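Local coordinates for protein japanin (Rhipicephalus appendiculatus, PDB 4BOE) that binds cholesterol in the pocket of a lipocalin barrel and, as a tick salivary protein, modulates host immunity by blocking dendritic-cell differentiation from monocytes, at residues L12-H17 with G27-R32; G16-L21 with T136-P141; G38-R43 with A62-W67. All coordinates share one frame; numbering follows the deposited sequence. Where two conformers were deposited one is given.

Interaction 1 (L12-H17 with G27-R32); sequences LYLAGH and GCVKTR. With CLR (cholesterol), chain C.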
# COMPACT_ATOMS: atom_id res chain seq x y z
N LEU A 12 -3.88 5.56 2.91
CA LEU A 12 -2.67 5.41 2.12
C LEU A 12 -3.02 4.93 0.72
O LEU A 12 -3.85 4.06 0.58
CB LEU A 12 -1.72 4.41 2.77
CG LEU A 12 -1.13 4.77 4.11
CD1 LEU A 12 -0.47 3.54 4.74
CD2 LEU A 12 -0.07 5.88 3.96
N TYR A 13 -2.35 5.48 -0.29
CA TYR A 13 -2.58 5.19 -1.69
C TYR A 13 -1.34 4.58 -2.30
O TYR A 13 -0.24 5.10 -2.09
CB TYR A 13 -2.89 6.47 -2.46
CG TYR A 13 -4.08 7.22 -1.90
CD1 TYR A 13 -3.93 8.10 -0.83
CD2 TYR A 13 -5.35 7.01 -2.40
CE1 TYR A 13 -5.03 8.74 -0.26
CE2 TYR A 13 -6.45 7.68 -1.89
CZ TYR A 13 -6.29 8.53 -0.80
OH TYR A 13 -7.39 9.19 -0.30
N LEU A 14 -1.53 3.51 -3.11
CA LEU A 14 -0.44 2.85 -3.80
C LEU A 14 0.06 3.75 -4.92
O LEU A 14 -0.71 4.15 -5.79
CB LEU A 14 -0.88 1.48 -4.35
CG LEU A 14 0.20 0.65 -5.05
CD1 LEU A 14 1.28 0.24 -4.08
CD2 LEU A 14 -0.43 -0.56 -5.73
N ALA A 15 1.30 4.19 -4.81
CA ALA A 15 1.88 5.13 -5.78
C ALA A 15 2.89 4.45 -6.70
O ALA A 15 3.22 4.99 -7.74
CB ALA A 15 2.56 6.27 -5.03
N GLY A 16 3.40 3.29 -6.33
CA GLY A 16 4.39 2.61 -7.15
C GLY A 16 4.58 1.20 -6.65
O GLY A 16 4.35 0.94 -5.48
N HIS A 17 5.00 0.29 -7.54
CA HIS A 17 5.29 -1.09 -7.19
C HIS A 17 6.21 -1.74 -8.21
O HIS A 17 6.39 -1.21 -9.29
CB HIS A 17 4.01 -1.93 -7.02
CG HIS A 17 3.17 -1.98 -8.26
ND1 HIS A 17 3.41 -2.92 -9.26
CD2 HIS A 17 2.13 -1.21 -8.63
CE1 HIS A 17 2.52 -2.66 -10.20
NE2 HIS A 17 1.75 -1.62 -9.87
N GLY A 27 -7.25 -1.23 -10.08
CA GLY A 27 -6.88 0.19 -10.00
C GLY A 27 -7.36 0.81 -8.72
O GLY A 27 -7.99 0.13 -7.93
N CYS A 28 -7.06 2.09 -8.53
CA CYS A 28 -7.49 2.88 -7.37
C CYS A 28 -7.15 2.18 -6.02
O CYS A 28 -7.96 2.24 -5.11
CB CYS A 28 -8.99 3.20 -7.48
SG CYS A 28 -9.51 3.90 -9.08
N VAL A 29 -5.96 1.52 -5.91
CA VAL A 29 -5.56 0.75 -4.72
C VAL A 29 -5.22 1.69 -3.57
O VAL A 29 -4.42 2.62 -3.73
CB VAL A 29 -4.43 -0.27 -4.99
CG1 VAL A 29 -4.02 -1.02 -3.72
CG2 VAL A 29 -4.85 -1.25 -6.06
N LYS A 30 -5.89 1.48 -2.46
CA LYS A 30 -5.71 2.30 -1.27
C LYS A 30 -6.10 1.53 -0.01
O LYS A 30 -6.75 0.49 -0.07
CB LYS A 30 -6.55 3.60 -1.39
CG LYS A 30 -8.04 3.40 -1.35
CD LYS A 30 -8.84 4.69 -1.46
CE LYS A 30 -9.43 4.88 -2.81
NZ LYS A 30 -10.18 6.17 -2.95
N THR A 31 -5.70 2.04 1.14
CA THR A 31 -6.03 1.40 2.40
C THR A 31 -6.51 2.45 3.41
O THR A 31 -5.83 3.45 3.63
CB THR A 31 -4.87 0.49 2.94
OG1 THR A 31 -5.18 0.09 4.26
CG2 THR A 31 -3.54 1.17 3.03
N ARG A 32 -7.70 2.22 4.02
CA ARG A 32 -8.25 3.10 5.04
C ARG A 32 -8.12 2.44 6.39
O ARG A 32 -8.28 1.23 6.53
CB ARG A 32 -9.73 3.46 4.80
CG ARG A 32 -10.08 3.97 3.43
CD ARG A 32 -11.41 4.65 3.49
NE ARG A 32 -11.87 5.08 2.17
CZ ARG A 32 -12.67 4.39 1.36
NH1 ARG A 32 -13.11 3.19 1.71
NH2 ARG A 32 -13.02 4.90 0.18
C1 CLR C . -2.41 -4.39 -6.11
C2 CLR C . -2.49 -4.44 -7.63
C3 CLR C . -1.26 -3.82 -8.27
C4 CLR C . -0.00 -4.49 -7.76
C5 CLR C . 0.07 -4.55 -6.25
C6 CLR C . 1.17 -4.16 -5.62
C7 CLR C . 1.36 -4.18 -4.14
C8 CLR C . 0.33 -5.04 -3.42
C9 CLR C . -1.08 -4.76 -4.00
C10 CLR C . -1.17 -5.08 -5.53
C11 CLR C . -2.19 -5.42 -3.17
C12 CLR C . -2.08 -5.14 -1.67
C13 CLR C . -0.71 -5.51 -1.09
C14 CLR C . 0.34 -4.74 -1.92
C15 CLR C . 1.64 -4.93 -1.13
C16 CLR C . 1.17 -4.81 0.32
C17 CLR C . -0.38 -4.92 0.30
C18 CLR C . -0.50 -7.04 -1.12
C19 CLR C . -1.27 -6.60 -5.80
C20 CLR C . -0.94 -5.60 1.57
C21 CLR C . -2.47 -5.70 1.57
C22 CLR C . -0.43 -4.90 2.84
C23 CLR C . -0.54 -3.36 2.87
C24 CLR C . -0.05 -2.78 4.17
C25 CLR C . 0.14 -1.29 4.32
C26 CLR C . -0.11 -0.34 3.18
C27 CLR C . -0.23 -0.71 5.67
O1 CLR C . -1.33 -4.01 -9.69
O HOH W 1 -3.46 3.56 -6.05
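Residues 12-17 and 29-32 run antiparallel, and the more completely buried side of the contact is the face turned to cholesterol. Leu12 and Thr31 form a hydrogen-bonded pair: Leu12 N donates to Thr31 O at 3.0 Å, and Thr31 N returns a bond to Leu12 O at 2.8 Å, arriving nearly along the C=O axis. On the face of this pair Thr31 CG2 lies 3.7 Å from Leu12 CB, while the same methyl touches C26 at the tail of the sterol. Further along, Leu14 CB meets Val29 CB at 4.0 Å. Because Leu14 has CG anti to the backbone N (chi1 -177°), its CD2 reaches C6 of cholesterol, while Val29 CG2 packs on C1. His17 completes this wall by laying one ring face against the sterol, with C4 3.8 Å above the centre of the His17 ring. An alanine here would remove the imidazole and would probably leave the A-ring end of the sterol less closely held.

The other face is less completely buried. Tyr13 and Lys30, a non-hydrogen-bonded pair, lie side by side, the approach of Tyr13 CD2 to Lys30 CB being oblique, and the tyrosine remains partly exposed. The amine of Lys30 is satisfied by Cys150 O. Near the bend at Cys28, Leu14 N reaches Val29 O at 3.1 Å, straight at the hydrogen (173°) but entering from 36° above the carbonyl plane, and a water donates both to Val29 O and to Leu14 O, bridging the strands where direct bonds end.

This hairpin is part of the antiparallel lipocalin barrel. Strand 12-18 is flanked on its other side by strand 114-118, against which Ala15 and Gly16 form a classic bulge opposite Leu116, and strand 26-37 pairs onward with strand 40-49.

Interaction 2 (G16-L21 with T136-P141); sequences GHSSKL and TICPDP. With CLR (cholesterol), chain C.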
# COMPACT_ATOMS: atom_id res chain seq x y z
N GLY A 16 3.40 3.29 -6.33
CA GLY A 16 4.39 2.61 -7.15
C GLY A 16 4.58 1.20 -6.65
O GLY A 16 4.35 0.94 -5.48
N HIS A 17 5.00 0.29 -7.54
CA HIS A 17 5.29 -1.09 -7.19
C HIS A 17 6.21 -1.74 -8.21
O HIS A 17 6.39 -1.21 -9.29
CB HIS A 17 4.01 -1.93 -7.02
CG HIS A 17 3.17 -1.98 -8.26
ND1 HIS A 17 3.41 -2.92 -9.26
CD2 HIS A 17 2.13 -1.21 -8.63
CE1 HIS A 17 2.52 -2.66 -10.20
NE2 HIS A 17 1.75 -1.62 -9.87
N SER A 18 6.77 -2.89 -7.86
CA SER A 18 7.61 -3.69 -8.78
C SER A 18 6.67 -4.35 -9.81
O SER A 18 5.60 -4.80 -9.41
CB SER A 18 8.34 -4.79 -8.01
OG SER A 18 9.26 -4.25 -7.09
N SER A 19 7.03 -4.35 -11.10
CA SER A 19 6.17 -4.94 -12.18
C SER A 19 5.66 -6.34 -11.90
O SER A 19 4.53 -6.65 -12.24
CB SER A 19 6.88 -4.93 -13.53
OG SER A 19 8.00 -5.79 -13.45
N LYS A 20 6.48 -7.19 -11.30
CA LYS A 20 6.10 -8.58 -10.99
C LYS A 20 4.80 -8.70 -10.16
O LYS A 20 4.10 -9.71 -10.25
CB LYS A 20 7.26 -9.27 -10.25
CG LYS A 20 6.99 -10.68 -9.74
CD LYS A 20 8.25 -11.36 -9.23
CE LYS A 20 8.01 -12.81 -8.85
NZ LYS A 20 8.72 -13.19 -7.61
N LEU A 21 4.52 -7.70 -9.30
CA LEU A 21 3.32 -7.69 -8.47
C LEU A 21 2.02 -7.38 -9.23
O LEU A 21 0.93 -7.72 -8.75
CB LEU A 21 3.47 -6.65 -7.37
CG LEU A 21 4.57 -6.92 -6.35
CD1 LEU A 21 4.75 -5.75 -5.47
CD2 LEU A 21 4.26 -8.12 -5.54
N THR A 136 15.63 3.81 -6.91
CA THR A 136 16.89 3.20 -6.52
C THR A 136 16.72 1.76 -5.99
O THR A 136 17.40 0.84 -6.43
CB THR A 136 17.55 4.09 -5.45
OG1 THR A 136 17.81 5.34 -6.06
CG2 THR A 136 18.85 3.50 -4.90
N ILE A 137 15.84 1.59 -5.04
CA ILE A 137 15.66 0.36 -4.28
C ILE A 137 14.81 -0.72 -4.89
O ILE A 137 14.98 -1.90 -4.55
CB ILE A 137 15.01 0.80 -2.89
CG1 ILE A 137 15.95 1.66 -2.06
CG2 ILE A 137 14.46 -0.36 -2.07
CD1 ILE A 137 17.34 1.09 -1.80
N CYS A 138 13.85 -0.34 -5.69
CA CYS A 138 12.80 -1.21 -6.25
C CYS A 138 13.19 -1.86 -7.56
O CYS A 138 13.49 -1.13 -8.48
CB CYS A 138 11.53 -0.38 -6.43
SG CYS A 138 10.00 -1.34 -6.57
N PRO A 139 13.11 -3.21 -7.69
CA PRO A 139 13.38 -3.79 -9.01
C PRO A 139 12.17 -3.54 -9.91
O PRO A 139 11.03 -3.60 -9.43
CB PRO A 139 13.55 -5.29 -8.73
CG PRO A 139 12.87 -5.51 -7.45
CD PRO A 139 12.85 -4.25 -6.67
N ASP A 140 12.40 -3.22 -11.19
CA ASP A 140 11.33 -3.00 -12.19
C ASP A 140 10.23 -2.07 -11.68
O ASP A 140 9.06 -2.44 -11.70
CB ASP A 140 10.72 -4.35 -12.58
CG ASP A 140 11.70 -5.46 -12.91
OD1 ASP A 140 12.63 -5.21 -13.72
OD2 ASP A 140 11.55 -6.58 -12.36
N PRO A 141 10.61 -0.88 -11.19
CA PRO A 141 9.64 0.07 -10.64
C PRO A 141 8.57 0.52 -11.68
O PRO A 141 8.91 0.87 -12.81
CB PRO A 141 10.53 1.24 -10.18
CG PRO A 141 11.69 1.18 -11.08
CD PRO A 141 11.88 -0.21 -11.53
C1 CLR C . -2.41 -4.39 -6.11
C2 CLR C . -2.49 -4.44 -7.63
C3 CLR C . -1.26 -3.82 -8.27
C4 CLR C . -0.00 -4.49 -7.76
C5 CLR C . 0.07 -4.55 -6.25
C6 CLR C . 1.17 -4.16 -5.62
C7 CLR C . 1.36 -4.18 -4.14
C8 CLR C . 0.33 -5.04 -3.42
C9 CLR C . -1.08 -4.76 -4.00
C10 CLR C . -1.17 -5.08 -5.53
C11 CLR C . -2.19 -5.42 -3.17
C12 CLR C . -2.08 -5.14 -1.67
C13 CLR C . -0.71 -5.51 -1.09
C14 CLR C . 0.34 -4.74 -1.92
C15 CLR C . 1.64 -4.93 -1.13
C16 CLR C . 1.17 -4.81 0.32
C17 CLR C . -0.38 -4.92 0.30
C18 CLR C . -0.50 -7.04 -1.12
C19 CLR C . -1.27 -6.60 -5.80
C20 CLR C . -0.94 -5.60 1.57
C21 CLR C . -2.47 -5.70 1.57
C22 CLR C . -0.43 -4.90 2.84
C23 CLR C . -0.54 -3.36 2.87
C24 CLR C . -0.05 -2.78 4.17
C25 CLR C . 0.14 -1.29 4.32
C26 CLR C . -0.11 -0.34 3.18
C27 CLR C . -0.23 -0.71 5.67
O1 CLR C . -1.33 -4.01 -9.69
O HOH W 2 9.46 -7.03 -10.49
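Ser18 is the polar hub where the end of strand 12-18 meets the chain leaving helix 128-137. Its OG, anti to the carbonyl carbon, donates to Pro139 O at 3.0 Å in the carbonyl plane and accepts from Cys114 N, so the buried hydroxyl is used in both directions. The same Ser18 OG lies 3.0 Å from Cys138 SG in one of the two conformers of that cysteine, a close approach beside the disulfide to Cys114.

The next residue supplies the backbone link: Ser19 N donates to Asp140 O at 2.9 Å with an N-H...O angle of 152°. The Asp140 carboxylate forms a salt bridge with Arg111. A water donates to Asp140 OD2 at 2.8 Å and accepts from Lys20 N, thereby tying the short 3-10 segment to the aspartate.

Ser18 O has two donors. Leu21 N closes the turn at 3.1 Å, and His17 ND1 comes in at 2.9 Å, almost straight (171°) and with Ser18 O close to the imidazole plane, although 64° above the carbonyl plane. This bond fixes the rotation of the imidazole, whose face meets the ligand, and implies a proton on ND1; a neutral ring would then probably leave NE2 as an acceptor. Leu21 adds a second sterol contact, Leu21 O standing 3.5 Å from C4 of cholesterol.

Ser18 and Pro141 face each other as a single non-hydrogen-bonded antiparallel bridge. Through it the short strand 141-143 lies against strand 12-18, Pro141 packs against Phe134 and Tyr135 of helix 128-137, and Cys138 fastens the helix end to the start of strand 114-118.

Interaction 3 (G38-R43 with A62-W67); sequences GDWVTR and AFQVKW. With CLR (cholesterol), chain C.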
# COMPACT_ATOMS: atom_id res chain seq x y z
N GLY A 38 -5.74 -3.53 20.78
CA GLY A 38 -4.44 -3.90 21.34
C GLY A 38 -3.34 -3.38 20.44
O GLY A 38 -3.33 -2.19 20.12
N ASP A 39 -2.45 -4.28 20.00
CA ASP A 39 -1.33 -3.91 19.11
C ASP A 39 -1.69 -4.00 17.62
O ASP A 39 -0.87 -3.63 16.79
CB ASP A 39 -0.11 -4.80 19.41
CG ASP A 39 0.42 -4.62 20.83
OD1 ASP A 39 0.32 -3.48 21.38
OD2 ASP A 39 0.97 -5.61 21.38
N TRP A 40 -2.91 -4.46 17.27
CA TRP A 40 -3.31 -4.64 15.88
C TRP A 40 -4.21 -3.56 15.37
O TRP A 40 -5.24 -3.29 15.97
CB TRP A 40 -3.98 -6.00 15.70
CG TRP A 40 -3.03 -7.13 15.92
CD1 TRP A 40 -2.70 -7.70 17.12
CD2 TRP A 40 -2.15 -7.72 14.95
NE1 TRP A 40 -1.68 -8.61 16.95
CE2 TRP A 40 -1.37 -8.69 15.62
CE3 TRP A 40 -1.94 -7.51 13.58
CZ2 TRP A 40 -0.41 -9.46 14.96
CZ3 TRP A 40 -1.00 -8.28 12.92
CH2 TRP A 40 -0.23 -9.22 13.60
N VAL A 41 -3.85 -2.97 14.22
CA VAL A 41 -4.68 -1.98 13.55
C VAL A 41 -5.42 -2.70 12.44
O VAL A 41 -4.80 -3.43 11.68
CB VAL A 41 -3.82 -0.80 13.03
CG1 VAL A 41 -4.62 0.10 12.08
CG2 VAL A 41 -3.30 0.03 14.21
N THR A 42 -6.71 -2.44 12.29
CA THR A 42 -7.49 -3.04 11.21
C THR A 42 -7.62 -1.98 10.16
O THR A 42 -7.99 -0.85 10.46
CB THR A 42 -8.86 -3.60 11.68
OG1 THR A 42 -8.63 -4.49 12.74
CG2 THR A 42 -9.57 -4.39 10.59
N ARG A 43 -7.31 -2.36 8.93
CA ARG A 43 -7.45 -1.46 7.80
C ARG A 43 -8.24 -2.20 6.70
O ARG A 43 -8.25 -3.43 6.64
CB ARG A 43 -6.09 -1.06 7.23
CG ARG A 43 -5.01 -0.57 8.21
CD ARG A 43 -3.77 -0.08 7.42
NE ARG A 43 -4.12 1.12 6.68
CZ ARG A 43 -4.05 2.37 7.12
NH1 ARG A 43 -3.51 2.63 8.30
NH2 ARG A 43 -4.47 3.37 6.36
N ALA A 62 -10.02 -6.65 3.82
CA ALA A 62 -9.57 -6.22 5.12
C ALA A 62 -8.39 -7.00 5.59
O ALA A 62 -8.16 -8.14 5.16
CB ALA A 62 -10.67 -6.28 6.13
N PHE A 63 -7.58 -6.32 6.40
CA PHE A 63 -6.38 -6.90 6.96
C PHE A 63 -6.02 -6.19 8.26
O PHE A 63 -6.52 -5.11 8.56
CB PHE A 63 -5.22 -6.86 5.94
CG PHE A 63 -4.76 -5.49 5.50
CD1 PHE A 63 -5.43 -4.80 4.49
CD2 PHE A 63 -3.67 -4.88 6.10
CE1 PHE A 63 -5.04 -3.51 4.12
CE2 PHE A 63 -3.29 -3.58 5.74
CZ PHE A 63 -3.95 -2.93 4.72
N GLN A 64 -5.18 -6.80 9.03
CA GLN A 64 -4.69 -6.19 10.24
C GLN A 64 -3.16 -6.04 10.15
O GLN A 64 -2.50 -6.85 9.51
CB GLN A 64 -5.06 -7.03 11.46
CG GLN A 64 -6.55 -7.12 11.69
CD GLN A 64 -6.80 -7.80 13.00
OE1 GLN A 64 -7.04 -7.17 14.03
NE2 GLN A 64 -6.57 -9.08 13.02
N VAL A 65 -2.62 -5.01 10.79
CA VAL A 65 -1.18 -4.74 10.83
C VAL A 65 -0.70 -4.44 12.24
O VAL A 65 -1.38 -3.80 13.03
CB VAL A 65 -0.72 -3.63 9.82
CG1 VAL A 65 -1.06 -4.03 8.40
CG2 VAL A 65 -1.36 -2.29 10.13
N LYS A 66 0.52 -4.86 12.51
CA LYS A 66 1.20 -4.63 13.77
C LYS A 66 2.59 -4.08 13.48
O LYS A 66 3.31 -4.67 12.68
CB LYS A 66 1.33 -5.95 14.56
CG LYS A 66 1.81 -5.78 15.99
CD LYS A 66 2.06 -7.08 16.71
CE LYS A 66 3.26 -7.83 16.18
NZ LYS A 66 3.72 -8.90 17.12
N TRP A 67 3.00 -3.02 14.19
CA TRP A 67 4.37 -2.51 14.13
C TRP A 67 4.91 -2.20 15.53
O TRP A 67 4.41 -1.30 16.19
CB TRP A 67 4.47 -1.28 13.25
CG TRP A 67 5.86 -0.73 13.15
CD1 TRP A 67 6.96 -1.36 12.63
CD2 TRP A 67 6.31 0.56 13.59
NE1 TRP A 67 8.06 -0.53 12.70
CE2 TRP A 67 7.68 0.67 13.26
CE3 TRP A 67 5.72 1.58 14.36
CZ2 TRP A 67 8.42 1.79 13.57
CZ3 TRP A 67 6.48 2.68 14.70
CH2 TRP A 67 7.82 2.78 14.30
C1 CLR C . -2.41 -4.39 -6.11
C2 CLR C . -2.49 -4.44 -7.63
C3 CLR C . -1.26 -3.82 -8.27
C4 CLR C . -0.00 -4.49 -7.76
C5 CLR C . 0.07 -4.55 -6.25
C6 CLR C . 1.17 -4.16 -5.62
C7 CLR C . 1.36 -4.18 -4.14
C8 CLR C . 0.33 -5.04 -3.42
C9 CLR C . -1.08 -4.76 -4.00
C10 CLR C . -1.17 -5.08 -5.53
C11 CLR C . -2.19 -5.42 -3.17
C12 CLR C . -2.08 -5.14 -1.67
C13 CLR C . -0.71 -5.51 -1.09
C14 CLR C . 0.34 -4.74 -1.92
C15 CLR C . 1.64 -4.93 -1.13
C16 CLR C . 1.17 -4.81 0.32
C17 CLR C . -0.38 -4.92 0.30
C18 CLR C . -0.50 -7.04 -1.12
C19 CLR C . -1.27 -6.60 -5.80
C20 CLR C . -0.94 -5.60 1.57
C21 CLR C . -2.47 -5.70 1.57
C22 CLR C . -0.43 -4.90 2.84
C23 CLR C . -0.54 -3.36 2.87
C24 CLR C . -0.05 -2.78 4.17
C25 CLR C . 0.14 -1.29 4.32
C26 CLR C . -0.11 -0.34 3.18
C27 CLR C . -0.23 -0.71 5.67
O1 CLR C . -1.33 -4.01 -9.69
O HOH W 3 1.10 -1.88 16.17
O HOH W 4 -7.43 -4.69 15.16
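Four backbone hydrogen bonds join strands 40-43 and 62-66 in two reciprocal pairs. Val41 N reaches Val65 O at 2.9 Å, nearly straight at 177°, and Val65 N answers to Val41 O at 2.8 Å. Arg43 N meets Phe63 O at 2.9 Å and Phe63 N meets Arg43 O at 3.0 Å, both nearly along the C=O axis. On the face of Thr42 and Gln64, a water accepts a hydrogen bond from Thr42 OG1 and donates to Trp40 O and Gln64 OE1.

Aromatic packing surrounds this ladder. Lys66 CB sits over one face of Trp40, 3.6 Å from the centroid of its six-membered ring and only 7° off the normal. The Phe63 ring is sandwiched: Arg43 CB lies over one face, 4.2 Å from the Phe63 centroid, and cholesterol C21 over the opposite one. Phe63 CE2 also meets the sterol tail, 3.7 Å from C24.

Arg43 spends its guanidinium on Thr31 OG1 and on the carbonyls of Ala6, Asn8 and Gln10. The inward face thus pairs a greasy ring with a charge that probably stays ionised, stabilised by neutral oxygen acceptors; the sterol tail lies against Phe63 and beside this oxygen-bonded guanidinium.

All three contacts reach one curled antiparallel sheet, the lipocalin barrel, and each touches the same cholesterol. Interactions 1 and 2 both use strand 12-18, share Gly16 and His17, and have centres about 14 Å apart. Interaction 3 follows interaction 1 in series along the chain, its centre about 17 Å away; the two touch through Thr31 and Arg43. Interaction 2 closes a long loop that contains interaction 3, yet their centres stand about 25 Å apart on opposite sides of the chain's centre. Interaction 1 runs along the sterol from its hydroxyl-bearing ring end to its tail, with His17 and Leu21 of interaction 2 at the ring end and Phe63 of interaction 3 at the tail.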